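PDB 4H3D: 3-dehydroquinate dehydratase from Clostridium difficile, which catalyses the cis-dehydration of 3-dehydroquinate to 3-dehydroshikimate through an imine intermediate, the third step of the chorismate pathway to the aromatic amino acids. Local coordinates for residues B[109-120]-B[134-145]; B[121-132]-B[163-171]. All coordinates share one frame; numbering follows the deposited sequence.

Interaction 1 (B[109-120]-B[134-145]); sequences SNTGLVDLIDVE and FAHKKEVKVIIS
L116 to E120 run beside K141 to S145 as paired parallel strands, their short axes 28° apart. Five backbone hydrogen bonds join them in the usual parallel zigzag. D115 O takes the N-H of K141; I117 gives its N-H to K141 O and accepts at its own O from I143 N, the latter bond almost straight. V119 repeats the pattern, donating to I143 O and receiving S145 N. CA-H...O contacts such as L116 CA to K141 O (3.1 Å) fill the gaps. A water bonded to both D115 O and E139 O extends the join.

Helix 125-137 connects the strands into one beta-alpha-beta crossover of the type I dehydroquinase TIM barrel. I117, V119, V142 and I144 make their apolar contacts on the side that this helix covers. V119 CG2 sits 3.7 Å from V142 CG1, the side chains crossing at about a right angle, and meets I144 CG1. I117 lies alongside V142 and sends CD1 to A135 CB (3.9 Å) on the helix itself.

On the other face, toward the strands' C-terminal ends, the contact turns polar. S145 OG donates to D118 OD1 (2.8 Å), arriving on the syn side of the carboxylate, slightly out of its plane; with CG anti to its backbone N (chi1 174°), D118 leans toward that hydroxyl. I143 CG2 lies 3.6 Å from D118 OD2. R86, which binds 3-dehydroquinate, forms salt bridges with D118 and E120, whose OE2 also accepts from S87 N.

Before the strands, the C-terminal ends of helices 98-110 and 125-137 pack together. N110 meets the rim of the F134 ring, OD1 lying 3.8 Å from CZ, with amide and ring planes 50° apart. The bent K138 chain passes S109 O on its way to N110, and V140 sets CG2 3.7 Å from V114 O.

Interaction 2 (B[121-132]-B[163-171]); sequences LFMGDEVIDEVV and CRMQELGAD
The first turns of helix 125-137 face the C-terminal end of helix 155-167, the backbones approaching to 7.2 Å between D129 CA and L168 CA, and to 7.0 Å between V132 CA and G169 CA. L168 reaches between them, one methyl serving apolar neighbours and the other acidic ones. Its CD1 presses on L121 CD1 at 3.5 Å, tight for two carbons, and meets I128 CD1 at 3.9 Å. L121 also turns CD2 toward M165 CE. These two helices are successive outer helices of the TIM barrel, and I144 of strand 141-148 lies beneath, touching both L168 and M165.

L168 CD2 rests 3.5 Å from D125 OD1 and lies over one face of the R164 guanidinium, offset toward its rim. At the guanidinium edge, R164 NH1 makes a weak, forked salt bridge to D125, 3.3 Å to OD1, with the carboxylate and guanidinium planes 68° apart. NH2 is held more firmly by E167 OE1 (3.0 Å), which lies in the guanidinium plane and uses its anti lone pair. One water spans D125 OD1 and R164 NE; another joins D129 OD1 to L168 O, just before the Schellman turn at G169, against which V132 CG1 packs.

Interactions 1 and 2 lie on successive layers of the barrel, their centres 12 Å apart: 109-120 with 134-145 chiefly pairs strands in its wall, while 121-132 with 163-171 joins helices outside it. Both draw on helix 125-137. D171 stitches them together, OD2 lying 2.7 Å from V142 N and 2.8 Å from H136 NE2, both probable hydrogen bonds; nearby, I144 CG1 packs on A170 CB at 3.4 Å. Interaction 1 is the nearer to the bound 5-hydroxy-6-methyl-4-oxo-4H-pyran-2-carboxylic acid, about 5 Å from the D118 side chain against about 10 Å from that of M165 in interaction 2. The M165 side chain is about 6 Å from that of K174, the Schiff-base lysine.

Interaction 1 (B[109-120]-B[134-145])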
loop_
_atom_site.group_PDB
_atom_site.type_symbol
_atom_site.label_atom_id
_atom_site.label_comp_id
_atom_site.label_asym_id
_atom_site.label_seq_id
_atom_site.Cartn_x
_atom_site.Cartn_y
_atom_site.Cartn_z
ATOM N N SER B 109 -3.877 -19.443 -29.476
ATOM C CA SER B 109 -2.930 -20.297 -28.731
ATOM C C SER B 109 -2.114 -21.120 -29.697
ATOM O O SER B 109 -0.954 -21.389 -29.453
ATOM C CB SER B 109 -3.651 -21.271 -27.791
ATOM O OG SER B 109 -4.349 -20.606 -26.778
ATOM N N ASN B 110 -2.745 -21.532 -30.800
ATOM C CA ASN B 110 -2.085 -22.356 -31.804
ATOM C C ASN B 110 -0.956 -21.647 -32.573
ATOM O O ASN B 110 -0.073 -22.312 -33.108
ATOM C CB ASN B 110 -3.108 -22.916 -32.809
ATOM C CG ASN B 110 -2.515 -23.977 -33.690
ATOM O OD1 ASN B 110 -1.919 -24.929 -33.196
ATOM N ND2 ASN B 110 -2.657 -23.820 -35.013
ATOM N N THR B 111 -0.979 -20.311 -32.627
ATOM C CA THR B 111 0.060 -19.570 -33.367
ATOM C C THR B 111 1.442 -19.701 -32.759
ATOM O O THR B 111 2.428 -19.561 -33.454
ATOM C CB THR B 111 -0.234 -18.057 -33.445
ATOM O OG1 THR B 111 -0.205 -17.491 -32.127
ATOM C CG2 THR B 111 -1.574 -17.793 -34.107
ATOM N N GLY B 112 1.509 -19.972 -31.460
ATOM C CA GLY B 112 2.777 -20.018 -30.761
ATOM C C GLY B 112 3.277 -18.604 -30.439
ATOM O O GLY B 112 4.354 -18.440 -29.887
ATOM N N LEU B 113 2.474 -17.587 -30.759
ATOM C CA LEU B 113 2.865 -16.188 -30.534
ATOM C C LEU B 113 2.459 -15.616 -29.168
ATOM O O LEU B 113 2.949 -14.548 -28.791
ATOM C CB LEU B 113 2.302 -15.293 -31.649
ATOM C CG LEU B 113 2.723 -15.661 -33.074
ATOM C CD1 LEU B 113 2.163 -14.656 -34.081
ATOM C CD2 LEU B 113 4.246 -15.732 -33.188
ATOM N N VAL B 114 1.563 -16.294 -28.439
ATOM C CA VAL B 114 1.150 -15.824 -27.092
ATOM C C VAL B 114 1.678 -16.749 -26.008
ATOM O O VAL B 114 1.719 -17.972 -26.176
ATOM C CB VAL B 114 -0.398 -15.655 -26.956
ATOM C CG1 VAL B 114 -0.913 -14.619 -27.973
ATOM C CG2 VAL B 114 -1.127 -16.967 -27.120
ATOM N N ASP B 115 2.072 -16.161 -24.891
ATOM C CA ASP B 115 2.665 -16.897 -23.781
ATOM C C ASP B 115 1.636 -17.306 -22.738
ATOM O O ASP B 115 1.817 -18.329 -22.054
ATOM C CB ASP B 115 3.755 -16.042 -23.166
ATOM C CG ASP B 115 4.819 -15.710 -24.159
ATOM O OD1 ASP B 115 5.521 -16.646 -24.589
ATOM O OD2 ASP B 115 4.946 -14.530 -24.536
ATOM N N LEU B 116 0.589 -16.485 -22.606
ATOM C CA LEU B 116 -0.541 -16.746 -21.709
ATOM C C LEU B 116 -1.837 -16.299 -22.358
ATOM O O LEU B 116 -1.844 -15.424 -23.222
ATOM C CB LEU B 116 -0.443 -15.955 -20.387
ATOM C CG LEU B 116 0.882 -15.854 -19.647
ATOM C CD1 LEU B 116 1.673 -14.629 -20.126
ATOM C CD2 LEU B 116 0.644 -15.743 -18.160
ATOM N N ILE B 117 -2.935 -16.902 -21.923
ATOM C CA ILE B 117 -4.266 -16.474 -22.318
ATOM C C ILE B 117 -5.106 -16.377 -21.063
ATOM O O ILE B 117 -4.847 -17.089 -20.095
ATOM C CB ILE B 117 -4.979 -17.437 -23.326
ATOM C CG1 ILE B 117 -5.049 -18.873 -22.776
ATOM C CG2 ILE B 117 -4.283 -17.403 -24.647
ATOM C CD1 ILE B 117 -5.968 -19.827 -23.619
ATOM N N ASP B 118 -6.104 -15.500 -21.087
ATOM C CA ASP B 118 -7.018 -15.333 -19.951
ATOM C C ASP B 118 -8.379 -15.887 -20.356
ATOM O O ASP B 118 -8.978 -15.422 -21.334
ATOM C CB ASP B 118 -7.089 -13.846 -19.531
ATOM C CG ASP B 118 -8.145 -13.561 -18.436
ATOM O OD1 ASP B 118 -9.295 -14.015 -18.581
ATOM O OD2 ASP B 118 -7.840 -12.807 -17.474
ATOM N N VAL B 119 -8.838 -16.914 -19.636
ATOM C CA VAL B 119 -10.147 -17.497 -19.890
ATOM C C VAL B 119 -11.036 -17.298 -18.642
ATOM O O VAL B 119 -10.592 -17.455 -17.522
ATOM C CB VAL B 119 -10.054 -18.994 -20.309
ATOM C CG1 VAL B 119 -9.079 -19.153 -21.491
ATOM C CG2 VAL B 119 -9.619 -19.845 -19.189
ATOM N N GLU B 120 -12.294 -16.958 -18.861
ATOM C CA GLU B 120 -13.214 -16.653 -17.770
ATOM C C GLU B 120 -13.899 -17.883 -17.167
ATOM O O GLU B 120 -14.504 -18.672 -17.893
ATOM C CB GLU B 120 -14.260 -15.666 -18.288
ATOM C CG GLU B 120 -13.679 -14.332 -18.583
ATOM C CD GLU B 120 -14.526 -13.500 -19.528
ATOM O OE1 GLU B 120 -15.594 -13.985 -19.970
ATOM O OE2 GLU B 120 -14.109 -12.368 -19.835
ATOM N N PHE B 134 -6.121 -27.359 -24.698
ATOM C CA PHE B 134 -5.458 -27.009 -25.934
ATOM C C PHE B 134 -4.283 -26.064 -25.698
ATOM O O PHE B 134 -3.208 -26.242 -26.287
ATOM C CB PHE B 134 -6.421 -26.414 -26.953
ATOM C CG PHE B 134 -5.810 -26.258 -28.283
ATOM C CD1 PHE B 134 -5.661 -27.360 -29.117
ATOM C CD2 PHE B 134 -5.308 -25.037 -28.695
ATOM C CE1 PHE B 134 -5.065 -27.233 -30.345
ATOM C CE2 PHE B 134 -4.705 -24.905 -29.937
ATOM C CZ PHE B 134 -4.582 -25.997 -30.757
ATOM N N ALA B 135 -4.489 -25.049 -24.862
ATOM C CA ALA B 135 -3.424 -24.134 -24.505
ATOM C C ALA B 135 -2.242 -24.916 -23.950
ATOM O O ALA B 135 -1.098 -24.672 -24.337
ATOM C CB ALA B 135 -3.915 -23.081 -23.472
ATOM N N HIS B 136 -2.508 -25.869 -23.068
ATOM C CA HIS B 136 -1.405 -26.645 -22.488
ATOM C C HIS B 136 -0.697 -27.500 -23.510
ATOM O O HIS B 136 0.527 -27.649 -23.448
ATOM C CB HIS B 136 -1.839 -27.431 -21.281
ATOM C CG HIS B 136 -2.125 -26.567 -20.092
ATOM N ND1 HIS B 136 -3.029 -26.916 -19.118
ATOM C CD2 HIS B 136 -1.653 -25.342 -19.747
ATOM C CE1 HIS B 136 -3.081 -25.959 -18.206
ATOM N NE2 HIS B 136 -2.257 -24.994 -18.562
ATOM N N LYS B 137 -1.447 -28.028 -24.474
ATOM C CA LYS B 137 -0.845 -28.783 -25.545
ATOM C C LYS B 137 0.160 -27.908 -26.303
ATOM O O LYS B 137 1.166 -28.401 -26.796
ATOM C CB LYS B 137 -1.913 -29.309 -26.501
ATOM C CG LYS B 137 -1.374 -30.210 -27.563
ATOM C CD LYS B 137 -2.456 -30.766 -28.430
ATOM C CE LYS B 137 -1.862 -31.719 -29.454
ATOM N NZ LYS B 137 -2.904 -32.370 -30.279
ATOM N N LYS B 138 -0.112 -26.611 -26.380
ATOM C CA LYS B 138 0.761 -25.653 -27.080
ATOM C C LYS B 138 1.718 -24.897 -26.141
ATOM O O LYS B 138 2.308 -23.912 -26.527
ATOM C CB LYS B 138 -0.103 -24.643 -27.847
ATOM C CG LYS B 138 -1.036 -25.265 -28.875
ATOM C CD LYS B 138 -0.294 -26.130 -29.896
ATOM C CE LYS B 138 0.835 -25.354 -30.586
ATOM N NZ LYS B 138 1.650 -26.224 -31.509
ATOM N N GLU B 139 1.857 -25.354 -24.901
ATOM C CA GLU B 139 2.775 -24.734 -23.932
ATOM C C GLU B 139 2.431 -23.255 -23.625
ATOM O O GLU B 139 3.310 -22.430 -23.365
ATOM C CB GLU B 139 4.224 -24.865 -24.407
ATOM C CG GLU B 139 4.581 -26.279 -24.838
ATOM C CD GLU B 139 6.065 -26.465 -25.147
ATOM O OE1 GLU B 139 6.420 -26.495 -26.335
ATOM O OE2 GLU B 139 6.871 -26.569 -24.201
ATOM N N VAL B 140 1.143 -22.954 -23.660
ATOM C CA VAL B 140 0.631 -21.650 -23.333
ATOM C C VAL B 140 0.108 -21.714 -21.898
ATOM O O VAL B 140 -0.578 -22.662 -21.541
ATOM C CB VAL B 140 -0.509 -21.261 -24.295
ATOM C CG1 VAL B 140 -1.181 -19.915 -23.863
ATOM C CG2 VAL B 140 0.013 -21.191 -25.702
ATOM N N LYS B 141 0.453 -20.719 -21.078
ATOM C CA LYS B 141 -0.019 -20.655 -19.700
ATOM C C LYS B 141 -1.426 -20.072 -19.632
ATOM O O LYS B 141 -1.822 -19.240 -20.453
ATOM C CB LYS B 141 0.942 -19.843 -18.827
ATOM C CG LYS B 141 2.366 -20.327 -18.868
ATOM C CD LYS B 141 2.516 -21.795 -18.472
ATOM C CE LYS B 141 3.984 -22.196 -18.518
ATOM N NZ LYS B 141 4.180 -23.648 -18.309
ATOM N N VAL B 142 -2.197 -20.502 -18.645
ATOM C CA VAL B 142 -3.569 -20.058 -18.578
ATOM C C VAL B 142 -3.917 -19.366 -17.277
ATOM O O VAL B 142 -3.625 -19.855 -16.190
ATOM C CB VAL B 142 -4.544 -21.228 -18.791
ATOM C CG1 VAL B 142 -6.024 -20.745 -18.697
ATOM C CG2 VAL B 142 -4.293 -21.878 -20.154
ATOM N N ILE B 143 -4.507 -18.193 -17.428
ATOM C CA ILE B 143 -5.095 -17.461 -16.331
ATOM C C ILE B 143 -6.592 -17.783 -16.439
ATOM O O ILE B 143 -7.156 -17.668 -17.523
ATOM C CB ILE B 143 -4.928 -15.916 -16.506
ATOM C CG1 ILE B 143 -3.495 -15.482 -16.232
ATOM C CG2 ILE B 143 -5.861 -15.160 -15.565
ATOM C CD1 ILE B 143 -3.257 -14.001 -16.495
ATOM N N ILE B 144 -7.213 -18.261 -15.358
ATOM C CA ILE B 144 -8.669 -18.409 -15.346
ATOM C C ILE B 144 -9.117 -17.259 -14.456
ATOM O O ILE B 144 -8.655 -17.128 -13.336
ATOM C CB ILE B 144 -9.145 -19.759 -14.822
ATOM C CG1 ILE B 144 -8.625 -20.880 -15.724
ATOM C CG2 ILE B 144 -10.685 -19.775 -14.722
ATOM C CD1 ILE B 144 -9.086 -22.321 -15.330
ATOM N N SER B 145 -9.970 -16.399 -14.971
ATOM C CA SER B 145 -10.360 -15.214 -14.232
ATOM C C SER B 145 -11.831 -15.147 -13.875
ATOM O O SER B 145 -12.680 -15.782 -14.507
ATOM C CB SER B 145 -9.994 -13.960 -15.043
ATOM O OG SER B 145 -10.758 -13.878 -16.238
HETATM O O HOH W 1 3.831 -19.983 -22.350
#

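Interaction 2 (B[121-132]-B[163-171])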
loop_
_atom_site.group_PDB
_atom_site.type_symbol
_atom_site.label_atom_id
_atom_site.label_comp_id
_atom_site.label_asym_id
_atom_site.label_seq_id
_atom_site.Cartn_x
_atom_site.Cartn_y
_atom_site.Cartn_z
ATOM N N LEU B 121 -13.809 -18.020 -15.837
ATOM C CA LEU B 121 -14.466 -19.106 -15.085
ATOM C C LEU B 121 -15.953 -19.266 -15.475
ATOM O O LEU B 121 -16.468 -20.377 -15.612
ATOM C CB LEU B 121 -14.388 -18.811 -13.589
ATOM C CG LEU B 121 -14.973 -19.859 -12.641
ATOM C CD1 LEU B 121 -14.238 -21.192 -12.781
ATOM C CD2 LEU B 121 -14.935 -19.363 -11.207
ATOM N N PHE B 122 -16.611 -18.139 -15.654
ATOM C CA PHE B 122 -18.036 -18.082 -15.913
ATOM C C PHE B 122 -18.468 -18.698 -17.269
ATOM O O PHE B 122 -19.644 -18.973 -17.476
ATOM C CB PHE B 122 -18.524 -16.615 -15.768
ATOM C CG PHE B 122 -19.961 -16.490 -15.341
ATOM C CD1 PHE B 122 -20.348 -16.900 -14.066
ATOM C CD2 PHE B 122 -20.909 -15.916 -16.164
ATOM C CE1 PHE B 122 -21.649 -16.778 -13.640
ATOM C CE2 PHE B 122 -22.225 -15.793 -15.748
ATOM C CZ PHE B 122 -22.601 -16.225 -14.484
ATOM N N MET B 123 -17.511 -18.902 -18.173
ATOM C CA MET B 123 -17.797 -19.547 -19.461
ATOM C C MET B 123 -18.214 -21.011 -19.275
ATOM O O MET B 123 -18.837 -21.599 -20.153
ATOM C CB MET B 123 -16.584 -19.446 -20.395
ATOM C CG MET B 123 -16.295 -18.034 -20.842
ATOM S SD MET B 123 -17.611 -17.362 -21.865
ATOM C CE MET B 123 -17.538 -18.463 -23.268
ATOM N N GLY B 124 -17.873 -21.592 -18.126
ATOM C CA GLY B 124 -18.269 -22.971 -17.809
ATOM C C GLY B 124 -17.226 -24.024 -18.117
ATOM O O GLY B 124 -16.330 -23.809 -18.926
ATOM N N ASP B 125 -17.384 -25.182 -17.487
ATOM C CA ASP B 125 -16.428 -26.282 -17.615
ATOM C C ASP B 125 -16.169 -26.771 -19.041
ATOM O O ASP B 125 -15.029 -27.119 -19.378
ATOM C CB ASP B 125 -16.871 -27.480 -16.768
ATOM C CG ASP B 125 -16.885 -27.181 -15.273
ATOM O OD1 ASP B 125 -16.192 -26.238 -14.828
ATOM O OD2 ASP B 125 -17.605 -27.907 -14.532
ATOM N N GLU B 126 -17.210 -26.798 -19.872
ATOM C CA GLU B 126 -17.065 -27.291 -21.245
ATOM C C GLU B 126 -16.085 -26.425 -22.025
ATOM O O GLU B 126 -15.143 -26.931 -22.625
ATOM C CB GLU B 126 -18.421 -27.364 -21.968
ATOM C CG GLU B 126 -18.348 -27.979 -23.369
ATOM C CD GLU B 126 -19.717 -28.276 -23.975
ATOM O OE1 GLU B 126 -20.723 -27.681 -23.537
ATOM O OE2 GLU B 126 -19.781 -29.110 -24.897
ATOM N N VAL B 127 -16.310 -25.118 -21.998
ATOM C CA VAL B 127 -15.454 -24.174 -22.707
ATOM C C VAL B 127 -14.047 -24.186 -22.113
ATOM O O VAL B 127 -13.053 -24.337 -22.838
ATOM C CB VAL B 127 -16.014 -22.739 -22.634
ATOM C CG1 VAL B 127 -14.950 -21.717 -23.015
ATOM C CG2 VAL B 127 -17.251 -22.627 -23.503
ATOM N N ILE B 128 -13.977 -24.058 -20.795
ATOM C CA ILE B 128 -12.701 -24.040 -20.071
ATOM C C ILE B 128 -11.872 -25.293 -20.317
ATOM O O ILE B 128 -10.690 -25.195 -20.620
ATOM C CB ILE B 128 -12.907 -23.868 -18.577
ATOM C CG1 ILE B 128 -13.486 -22.475 -18.276
ATOM C CG2 ILE B 128 -11.587 -24.020 -17.849
ATOM C CD1 ILE B 128 -14.024 -22.340 -16.876
ATOM N N ASP B 129 -12.487 -26.463 -20.192
ATOM C CA ASP B 129 -11.758 -27.721 -20.438
ATOM C C ASP B 129 -11.155 -27.741 -21.829
ATOM O O ASP B 129 -9.976 -28.102 -22.002
ATOM C CB ASP B 129 -12.654 -28.955 -20.239
ATOM C CG ASP B 129 -12.844 -29.321 -18.760
ATOM O OD1 ASP B 129 -12.205 -28.696 -17.889
ATOM O OD2 ASP B 129 -13.638 -30.245 -18.478
ATOM N N GLU B 130 -11.930 -27.325 -22.812
ATOM C CA GLU B 130 -11.440 -27.329 -24.185
ATOM C C GLU B 130 -10.286 -26.349 -24.395
ATOM O O GLU B 130 -9.243 -26.720 -24.954
ATOM C CB GLU B 130 -12.567 -27.050 -25.192
ATOM C CG GLU B 130 -12.100 -27.202 -26.644
ATOM C CD GLU B 130 -13.202 -27.027 -27.680
ATOM O OE1 GLU B 130 -14.387 -26.885 -27.315
ATOM O OE2 GLU B 130 -12.868 -27.049 -28.883
ATOM N N VAL B 131 -10.459 -25.113 -23.934
ATOM C CA VAL B 131 -9.442 -24.091 -24.132
ATOM C C VAL B 131 -8.191 -24.341 -23.282
ATOM O O VAL B 131 -7.073 -24.151 -23.761
ATOM C CB VAL B 131 -9.986 -22.681 -23.868
ATOM C CG1 VAL B 131 -8.911 -21.649 -24.134
ATOM C CG2 VAL B 131 -11.216 -22.426 -24.754
ATOM N N VAL B 132 -8.368 -24.766 -22.036
ATOM C CA VAL B 132 -7.203 -25.026 -21.176
ATOM C C VAL B 132 -6.362 -26.195 -21.695
ATOM O O VAL B 132 -5.146 -26.086 -21.793
ATOM C CB VAL B 132 -7.594 -25.290 -19.713
ATOM C CG1 VAL B 132 -6.390 -25.805 -18.926
ATOM C CG2 VAL B 132 -8.127 -24.047 -19.088
ATOM N N CYS B 163 -9.774 -21.872 -5.550
ATOM C CA CYS B 163 -9.564 -23.328 -5.514
ATOM C C CYS B 163 -10.180 -24.001 -6.756
ATOM O O CYS B 163 -9.582 -24.913 -7.338
ATOM C CB CYS B 163 -10.144 -23.946 -4.244
ATOM S SG CYS B 163 -9.223 -23.544 -2.775
ATOM N N ARG B 164 -11.358 -23.549 -7.169
ATOM C CA ARG B 164 -11.996 -24.129 -8.352
ATOM C C ARG B 164 -11.125 -23.886 -9.610
ATOM O O ARG B 164 -10.988 -24.781 -10.493
ATOM C CB ARG B 164 -13.413 -23.579 -8.543
ATOM C CG ARG B 164 -14.192 -24.207 -9.711
ATOM C CD ARG B 164 -14.299 -25.732 -9.590
ATOM N NE ARG B 164 -14.864 -26.330 -10.793
ATOM C CZ ARG B 164 -14.682 -27.595 -11.168
ATOM N NH1 ARG B 164 -15.237 -28.035 -12.291
ATOM N NH2 ARG B 164 -13.925 -28.421 -10.446
ATOM N N MET B 165 -10.519 -22.701 -9.675
ATOM C CA MET B 165 -9.636 -22.349 -10.785
ATOM C C MET B 165 -8.423 -23.276 -10.812
ATOM O O MET B 165 -7.982 -23.689 -11.884
ATOM C CB MET B 165 -9.212 -20.898 -10.686
ATOM C CG MET B 165 -10.352 -19.915 -10.933
ATOM S SD MET B 165 -9.842 -18.305 -10.394
ATOM C CE MET B 165 -11.205 -17.280 -10.887
ATOM N N GLN B 166 -7.888 -23.614 -9.643
ATOM C CA GLN B 166 -6.794 -24.602 -9.595
ATOM C C GLN B 166 -7.274 -25.956 -10.102
ATOM O O GLN B 166 -6.582 -26.619 -10.897
ATOM C CB GLN B 166 -6.239 -24.766 -8.181
ATOM C CG GLN B 166 -5.425 -23.605 -7.700
ATOM C CD GLN B 166 -4.679 -23.916 -6.402
ATOM O OE1 GLN B 166 -3.604 -23.387 -6.158
ATOM N NE2 GLN B 166 -5.252 -24.794 -5.576
ATOM N N GLU B 167 -8.459 -26.374 -9.653
ATOM C CA GLU B 167 -9.017 -27.665 -10.061
ATOM C C GLU B 167 -9.232 -27.737 -11.572
ATOM O O GLU B 167 -9.098 -28.806 -12.168
ATOM C CB GLU B 167 -10.334 -27.960 -9.318
ATOM C CG GLU B 167 -10.170 -28.162 -7.814
ATOM C CD GLU B 167 -11.510 -28.203 -7.065
ATOM O OE1 GLU B 167 -12.585 -28.179 -7.729
ATOM O OE2 GLU B 167 -11.483 -28.246 -5.810
ATOM N N LEU B 168 -9.552 -26.603 -12.184
ATOM C CA LEU B 168 -9.767 -26.531 -13.626
ATOM C C LEU B 168 -8.450 -26.435 -14.425
ATOM O O LEU B 168 -8.456 -26.380 -15.641
ATOM C CB LEU B 168 -10.698 -25.374 -13.968
ATOM C CG LEU B 168 -12.167 -25.616 -13.619
ATOM C CD1 LEU B 168 -12.981 -24.310 -13.691
ATOM C CD2 LEU B 168 -12.786 -26.701 -14.515
ATOM N N GLY B 169 -7.329 -26.435 -13.730
ATOM C CA GLY B 169 -6.031 -26.401 -14.395
ATOM C C GLY B 169 -5.465 -25.026 -14.686
ATOM O O GLY B 169 -4.536 -24.907 -15.486
ATOM N N ALA B 170 -5.996 -23.972 -14.064
ATOM C CA ALA B 170 -5.394 -22.647 -14.279
ATOM C C ALA B 170 -3.953 -22.677 -13.787
ATOM O O ALA B 170 -3.676 -23.215 -12.727
ATOM C CB ALA B 170 -6.150 -21.567 -13.522
ATOM N N ASP B 171 -3.037 -22.121 -14.562
ATOM C CA ASP B 171 -1.687 -21.953 -14.087
ATOM C C ASP B 171 -1.692 -20.784 -13.095
ATOM O O ASP B 171 -0.904 -20.768 -12.148
ATOM C CB ASP B 171 -0.750 -21.650 -15.256
ATOM C CG ASP B 171 -0.660 -22.802 -16.237
ATOM O OD1 ASP B 171 0.069 -23.767 -15.947
ATOM O OD2 ASP B 171 -1.303 -22.729 -17.306
HETATM O O HOH W 2 -16.485 -25.032 -12.447
HETATM O O HOH W 3 -9.588 -27.794 -17.655
#